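Local coordinates for extracellular PQQ-dependent sugar dehydrogenase (Coprinopsis cinerea, PDB 6JT6), which probably oxidises sugars with pyrroloquinoline quinone in its catalytic domain and, through the haem-binding cytochrome b domain described here, passes the electrons on, at residues A26-F32 and F44-G50; M65-P69 and W126-G131. All blocks are in the same frame, centred on the assembly; numbering follows the deposited sequence.

Contacts near and far in sequence can be laid down one after another without nesting or crossing, and this cytochrome domain is an example. From the N terminus, interaction 1 comes first: strand 26-33 turns back through a nine-residue connection and pairs with strand 43-51, closing a local hairpin inside the seven-strand mixed sheet. The chain then passes through strand 56-60 of the second, antiparallel sheet before interaction 2 opens at 65-69, beside the haem. This contact closes only at 126-131, after 56 intervening residues that include strands of both sheets. The two centres lie about 19 Å apart and the contacts do not touch: one builds a sheet, the other joins loops.

Interaction 1 of 2, residues A26-F32 and F44-G50; sequences ASWGYIF and FIGLFQG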
# COMPACT_ATOMS: atom_id res chain seq x y z
N ALA A 26 -6.50 -2.68 10.70
CA ALA A 26 -6.17 -2.13 9.41
C ALA A 26 -6.01 -3.27 8.41
O ALA A 26 -5.79 -4.45 8.81
CB ALA A 26 -4.90 -1.31 9.53
N SER A 27 -6.10 -2.92 7.12
CA SER A 27 -5.95 -3.88 6.02
C SER A 27 -4.94 -3.41 4.99
O SER A 27 -4.85 -2.20 4.69
CB SER A 27 -7.27 -4.01 5.25
OG SER A 27 -8.34 -4.27 6.09
N TRP A 28 -4.22 -4.36 4.41
CA TRP A 28 -3.26 -4.08 3.32
C TRP A 28 -3.69 -4.93 2.15
O TRP A 28 -3.66 -6.15 2.25
CB TRP A 28 -1.83 -4.45 3.75
CG TRP A 28 -1.24 -3.46 4.74
CD1 TRP A 28 -0.34 -2.46 4.47
CD2 TRP A 28 -1.51 -3.40 6.16
NE1 TRP A 28 -0.03 -1.77 5.64
CE2 TRP A 28 -0.73 -2.33 6.68
CE3 TRP A 28 -2.32 -4.15 7.04
CZ2 TRP A 28 -0.76 -1.97 8.04
CZ3 TRP A 28 -2.35 -3.77 8.40
CH2 TRP A 28 -1.56 -2.70 8.88
N GLY A 29 -4.14 -4.31 1.05
CA GLY A 29 -4.62 -5.03 -0.12
C GLY A 29 -3.70 -4.80 -1.31
O GLY A 29 -3.09 -3.73 -1.40
N TYR A 30 -3.56 -5.80 -2.19
CA TYR A 30 -2.75 -5.68 -3.40
C TYR A 30 -3.41 -6.38 -4.55
O TYR A 30 -4.04 -7.41 -4.38
CB TYR A 30 -1.33 -6.26 -3.22
CG TYR A 30 -0.61 -5.66 -2.06
CD1 TYR A 30 0.14 -4.48 -2.22
CD2 TYR A 30 -0.72 -6.22 -0.76
CE1 TYR A 30 0.79 -3.89 -1.14
CE2 TYR A 30 -0.07 -5.66 0.32
CZ TYR A 30 0.67 -4.50 0.13
OH TYR A 30 1.31 -3.90 1.19
N ILE A 31 -3.24 -5.79 -5.74
CA ILE A 31 -3.62 -6.40 -7.00
C ILE A 31 -2.40 -6.28 -7.91
O ILE A 31 -1.86 -5.20 -8.04
CB ILE A 31 -4.82 -5.68 -7.66
CG1 ILE A 31 -5.96 -5.42 -6.65
CG2 ILE A 31 -5.35 -6.54 -8.79
CD1 ILE A 31 -7.07 -4.50 -7.17
N PHE A 32 -1.98 -7.39 -8.51
CA PHE A 32 -0.81 -7.38 -9.39
C PHE A 32 -1.29 -7.76 -10.79
O PHE A 32 -2.30 -8.47 -10.92
CB PHE A 32 0.32 -8.32 -8.90
CG PHE A 32 1.11 -7.78 -7.74
CD1 PHE A 32 2.41 -7.28 -7.92
CD2 PHE A 32 0.60 -7.83 -6.44
CE1 PHE A 32 3.14 -6.78 -6.84
CE2 PHE A 32 1.33 -7.33 -5.36
CZ PHE A 32 2.59 -6.79 -5.56
N PHE A 44 1.79 -2.39 -9.53
CA PHE A 44 0.68 -3.06 -8.84
C PHE A 44 -0.25 -1.99 -8.30
O PHE A 44 0.09 -0.82 -8.34
CB PHE A 44 1.17 -3.99 -7.71
CG PHE A 44 1.91 -3.28 -6.59
CD1 PHE A 44 1.22 -2.85 -5.46
CD2 PHE A 44 3.31 -3.11 -6.66
CE1 PHE A 44 1.88 -2.18 -4.43
CE2 PHE A 44 3.98 -2.46 -5.62
CZ PHE A 44 3.26 -2.00 -4.50
N ILE A 45 -1.41 -2.42 -7.85
CA ILE A 45 -2.35 -1.55 -7.16
C ILE A 45 -2.30 -1.93 -5.69
O ILE A 45 -2.31 -3.13 -5.35
CB ILE A 45 -3.78 -1.77 -7.69
CG1 ILE A 45 -3.88 -1.31 -9.16
CG2 ILE A 45 -4.82 -1.06 -6.81
CD1 ILE A 45 -5.13 -1.86 -9.86
N GLY A 46 -2.24 -0.91 -4.82
CA GLY A 46 -2.29 -1.15 -3.37
C GLY A 46 -3.48 -0.50 -2.69
O GLY A 46 -4.09 0.44 -3.22
N LEU A 47 -3.81 -1.01 -1.50
CA LEU A 47 -4.84 -0.43 -0.66
C LEU A 47 -4.32 -0.42 0.76
O LEU A 47 -3.87 -1.46 1.26
CB LEU A 47 -6.14 -1.24 -0.74
CG LEU A 47 -7.17 -0.99 0.39
CD1 LEU A 47 -7.86 0.37 0.30
CD2 LEU A 47 -8.24 -2.08 0.40
N PHE A 48 -4.39 0.76 1.39
CA PHE A 48 -4.20 0.90 2.84
C PHE A 48 -5.55 1.31 3.36
O PHE A 48 -6.12 2.30 2.91
CB PHE A 48 -3.21 2.02 3.18
CG PHE A 48 -1.79 1.79 2.70
CD1 PHE A 48 -1.21 0.51 2.73
CD2 PHE A 48 -1.01 2.87 2.28
CE1 PHE A 48 0.12 0.34 2.32
CE2 PHE A 48 0.31 2.69 1.87
CZ PHE A 48 0.87 1.43 1.89
N GLN A 49 -6.04 0.58 4.36
CA GLN A 49 -7.34 0.90 4.95
C GLN A 49 -7.22 0.75 6.45
O GLN A 49 -6.63 -0.21 6.94
CB GLN A 49 -8.42 -0.04 4.41
CG GLN A 49 -9.81 0.24 4.99
CD GLN A 49 -10.91 -0.39 4.14
OE1 GLN A 49 -11.05 -0.09 2.97
NE2 GLN A 49 -11.70 -1.28 4.75
N GLY A 50 -7.79 1.68 7.20
CA GLY A 50 -7.82 1.49 8.62
C GLY A 50 -8.80 2.42 9.27
O GLY A 50 -9.51 3.15 8.56
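An antiparallel hairpin shows how one backbone ladder can serve two faces of a sheet. Phe44, near the start of strand 43-51, sets its CB over the face of the Phe32 ring, 3.5 Å from the centroid, in a CH-pi contact, while its CE1 meets the edge of the Tyr30 ring at CD1, 3.6 Å away, forming an aromatic cluster. Ile45 makes a hydrogen-bonded pair with Ile31 (Ile31 N to Ile45 O and Ile45 N to Ile31 O, both 2.8 Å); Ile31 CB and Ile45 CB stand 4.0 Å apart on the other face, against helix 182-191. Gly46 CA, opposite Tyr30, lies 3.3 Å from Gly29 O. Leu47 pairs next, with Gly29: Gly29 N donates to Leu47 O at 2.9 Å, Leu47 N to Gly29 O at 2.8 Å. Phe48 returns to the aromatic face, its CD1 3.6 Å from Trp28 CD1. Gln49 bonds Ser27 (Ser27 N to Gln49 O 2.8 Å, Gln49 N to Ser27 O 3.0 Å), its OE1 turning to Arg115. Six backbone bonds fix the register, while Trp28 and Tyr30, hydrogen-bonded through NE1 and OH to Gly58 O and Asn59 ND2 of strand 56-60, join this sheet to the second in a beta-sandwich core.

Interaction 2 of 2, residues M65-P69 and W126-G131; sequences MRNNP and WTGGAG. With HEM (protoporphyrin IX containing Fe), chain C.
A single side-chain oxygen can pin its loop to another when that other loop offers it two donors. Neither 65-69 nor 126-131 is regular; 126-131 contains a type II' beta turn, Gly128 to Gly131, with Trp126 N bonded to Gly131 O at 3.1 Å. The backbones come closest at Asn67 and Gly129, CA atoms 4.7 Å apart. Asn67 takes phi/psi of 67/41, after which Asn68 is extended. With chi1 m and chi2 -68°, Asn68 brings OD1 to Ala130 N (2.8 Å) and Trp126 NE1 (3.0 Å), accepting a hydrogen bond from each, while its ND2 donates to Ser64 O. Trp126 (chi1 p, chi2 87°) turns its indole so that Pro69 CD lies over one face, 3.4 Å from the six-membered ring centroid, a CH-pi contact. Gly129 has positive phi, and its CA approaches Asn67 O to 3.1 Å; a CB there would clash with Asn67 O and Asn68 OD1. At the other end, Met65 is all-trans and reaches the haem, SD 2.3 Å from FE, with its N donating to HEM O1D at 2.9 Å. His164 supplies the second axial ligand, giving the Met/His haem ligation known from cellobiose dehydrogenase cytochromes. Around the contact, the 65-69 loop links strand 56-60 to strand 70-76, with Trp86 of strand 79-86 against Asn67 and Pro69, while 126-131 lies between strands 113-121 and 138-146.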
# COMPACT_ATOMS: atom_id res chain seq x y z
N MET A 65 12.05 -3.72 7.06
CA MET A 65 12.07 -2.27 6.98
C MET A 65 13.34 -1.76 6.28
O MET A 65 13.34 -0.67 5.66
CB MET A 65 12.03 -1.66 8.38
CG MET A 65 11.93 -0.13 8.36
SD MET A 65 12.08 0.64 9.97
CE MET A 65 12.46 2.29 9.34
N ARG A 66 14.40 -2.57 6.36
CA ARG A 66 15.69 -2.15 5.82
C ARG A 66 15.89 -2.50 4.35
O ARG A 66 15.81 -3.69 3.96
CB ARG A 66 16.85 -2.68 6.66
CG ARG A 66 16.89 -2.14 8.09
CD ARG A 66 17.77 -3.04 8.97
NE ARG A 66 17.35 -4.45 8.83
CZ ARG A 66 18.01 -5.40 8.15
NH1 ARG A 66 19.19 -5.13 7.56
NH2 ARG A 66 17.49 -6.62 8.06
N ASN A 67 16.17 -1.47 3.55
CA ASN A 67 16.61 -1.62 2.16
C ASN A 67 15.55 -2.20 1.21
O ASN A 67 15.83 -3.02 0.32
CB ASN A 67 17.96 -2.39 2.11
CG ASN A 67 18.98 -1.78 3.07
OD1 ASN A 67 19.32 -0.60 2.93
ND2 ASN A 67 19.43 -2.56 4.03
N ASN A 68 14.33 -1.74 1.38
CA ASN A 68 13.23 -2.11 0.47
C ASN A 68 12.34 -0.87 0.38
O ASN A 68 12.25 -0.12 1.35
CB ASN A 68 12.41 -3.31 1.01
CG ASN A 68 13.22 -4.60 1.11
OD1 ASN A 68 13.61 -5.19 0.11
ND2 ASN A 68 13.43 -5.07 2.32
N PRO A 69 11.66 -0.64 -0.77
CA PRO A 69 10.69 0.45 -0.83
C PRO A 69 9.69 0.37 0.31
O PRO A 69 9.12 -0.71 0.57
CB PRO A 69 9.96 0.21 -2.17
CG PRO A 69 11.02 -0.46 -3.00
CD PRO A 69 11.61 -1.44 -2.01
N TRP A 126 14.33 -3.31 -7.37
CA TRP A 126 15.19 -2.32 -6.70
C TRP A 126 16.54 -2.90 -6.28
O TRP A 126 16.72 -4.11 -6.25
CB TRP A 126 14.49 -1.74 -5.47
CG TRP A 126 14.03 -2.77 -4.46
CD1 TRP A 126 14.76 -3.30 -3.44
CD2 TRP A 126 12.72 -3.38 -4.40
NE1 TRP A 126 13.99 -4.19 -2.72
CE2 TRP A 126 12.74 -4.28 -3.29
CE3 TRP A 126 11.55 -3.25 -5.16
CZ2 TRP A 126 11.62 -5.03 -2.90
CZ3 TRP A 126 10.39 -4.00 -4.75
CH2 TRP A 126 10.46 -4.88 -3.64
N THR A 127 17.47 -2.06 -5.88
CA THR A 127 18.79 -2.61 -5.52
C THR A 127 18.86 -2.78 -4.01
O THR A 127 18.60 -1.85 -3.26
CB THR A 127 19.95 -1.76 -6.10
OG1 THR A 127 19.84 -0.41 -5.63
CG2 THR A 127 19.87 -1.74 -7.61
N GLY A 128 19.17 -3.97 -3.56
CA GLY A 128 19.29 -4.24 -2.15
C GLY A 128 18.03 -4.89 -1.63
O GLY A 128 17.06 -5.04 -2.37
N GLY A 129 18.07 -5.26 -0.36
CA GLY A 129 16.97 -5.93 0.31
C GLY A 129 16.58 -7.20 -0.43
O GLY A 129 17.46 -8.00 -0.84
N ALA A 130 15.27 -7.35 -0.64
CA ALA A 130 14.74 -8.48 -1.39
C ALA A 130 15.07 -8.42 -2.89
O ALA A 130 14.97 -9.43 -3.59
CB ALA A 130 13.22 -8.57 -1.19
N GLY A 131 15.44 -7.23 -3.38
CA GLY A 131 15.81 -7.05 -4.77
C GLY A 131 14.63 -6.81 -5.69
O GLY A 131 14.80 -6.33 -6.83
CHA HEM C . 10.34 -2.52 12.13
CHB HEM C . 12.11 1.79 13.54
CHC HEM C . 9.36 4.04 10.25
CHD HEM C . 8.29 -0.34 8.30
C1A HEM C . 11.02 -1.54 12.83
C2A HEM C . 11.80 -1.77 13.99
C3A HEM C . 12.28 -0.54 14.38
C4A HEM C . 11.81 0.44 13.47
CMA HEM C . 13.17 -0.27 15.59
CAA HEM C . 12.05 -3.11 14.66
CBA HEM C . 10.79 -3.75 15.27
CGA HEM C . 10.00 -2.85 16.20
O1A HEM C . 8.86 -2.43 15.90
O2A HEM C . 10.50 -2.53 17.29
C1B HEM C . 11.50 2.79 12.78
C2B HEM C . 11.70 4.19 13.02
C3B HEM C . 10.88 4.84 12.11
C4B HEM C . 10.21 3.78 11.32
CMB HEM C . 12.61 4.80 14.10
CAB HEM C . 10.67 6.29 11.86
CBB HEM C . 10.66 7.21 12.81
C1C HEM C . 8.88 3.04 9.35
C2C HEM C . 8.10 3.28 8.20
C3C HEM C . 7.79 2.04 7.63
C4C HEM C . 8.37 1.02 8.47
CMC HEM C . 7.75 4.67 7.70
CAC HEM C . 7.03 1.82 6.37
CBC HEM C . 5.99 2.61 6.02
C1D HEM C . 8.72 -1.26 9.26
C2D HEM C . 8.49 -2.72 9.11
C3D HEM C . 9.07 -3.33 10.15
C4D HEM C . 9.67 -2.23 10.94
CMD HEM C . 7.75 -3.43 8.01
CAD HEM C . 9.06 -4.82 10.47
CBD HEM C . 10.10 -5.64 9.73
CGD HEM C . 11.45 -5.36 10.32
O1D HEM C . 12.39 -4.86 9.65
O2D HEM C . 11.62 -5.61 11.52
NA HEM C . 11.01 -0.17 12.54
NB HEM C . 10.62 2.60 11.78
NC HEM C . 8.99 1.67 9.52
ND HEM C . 9.46 -1.01 10.37
FE HEM C . 10.03 0.71 11.05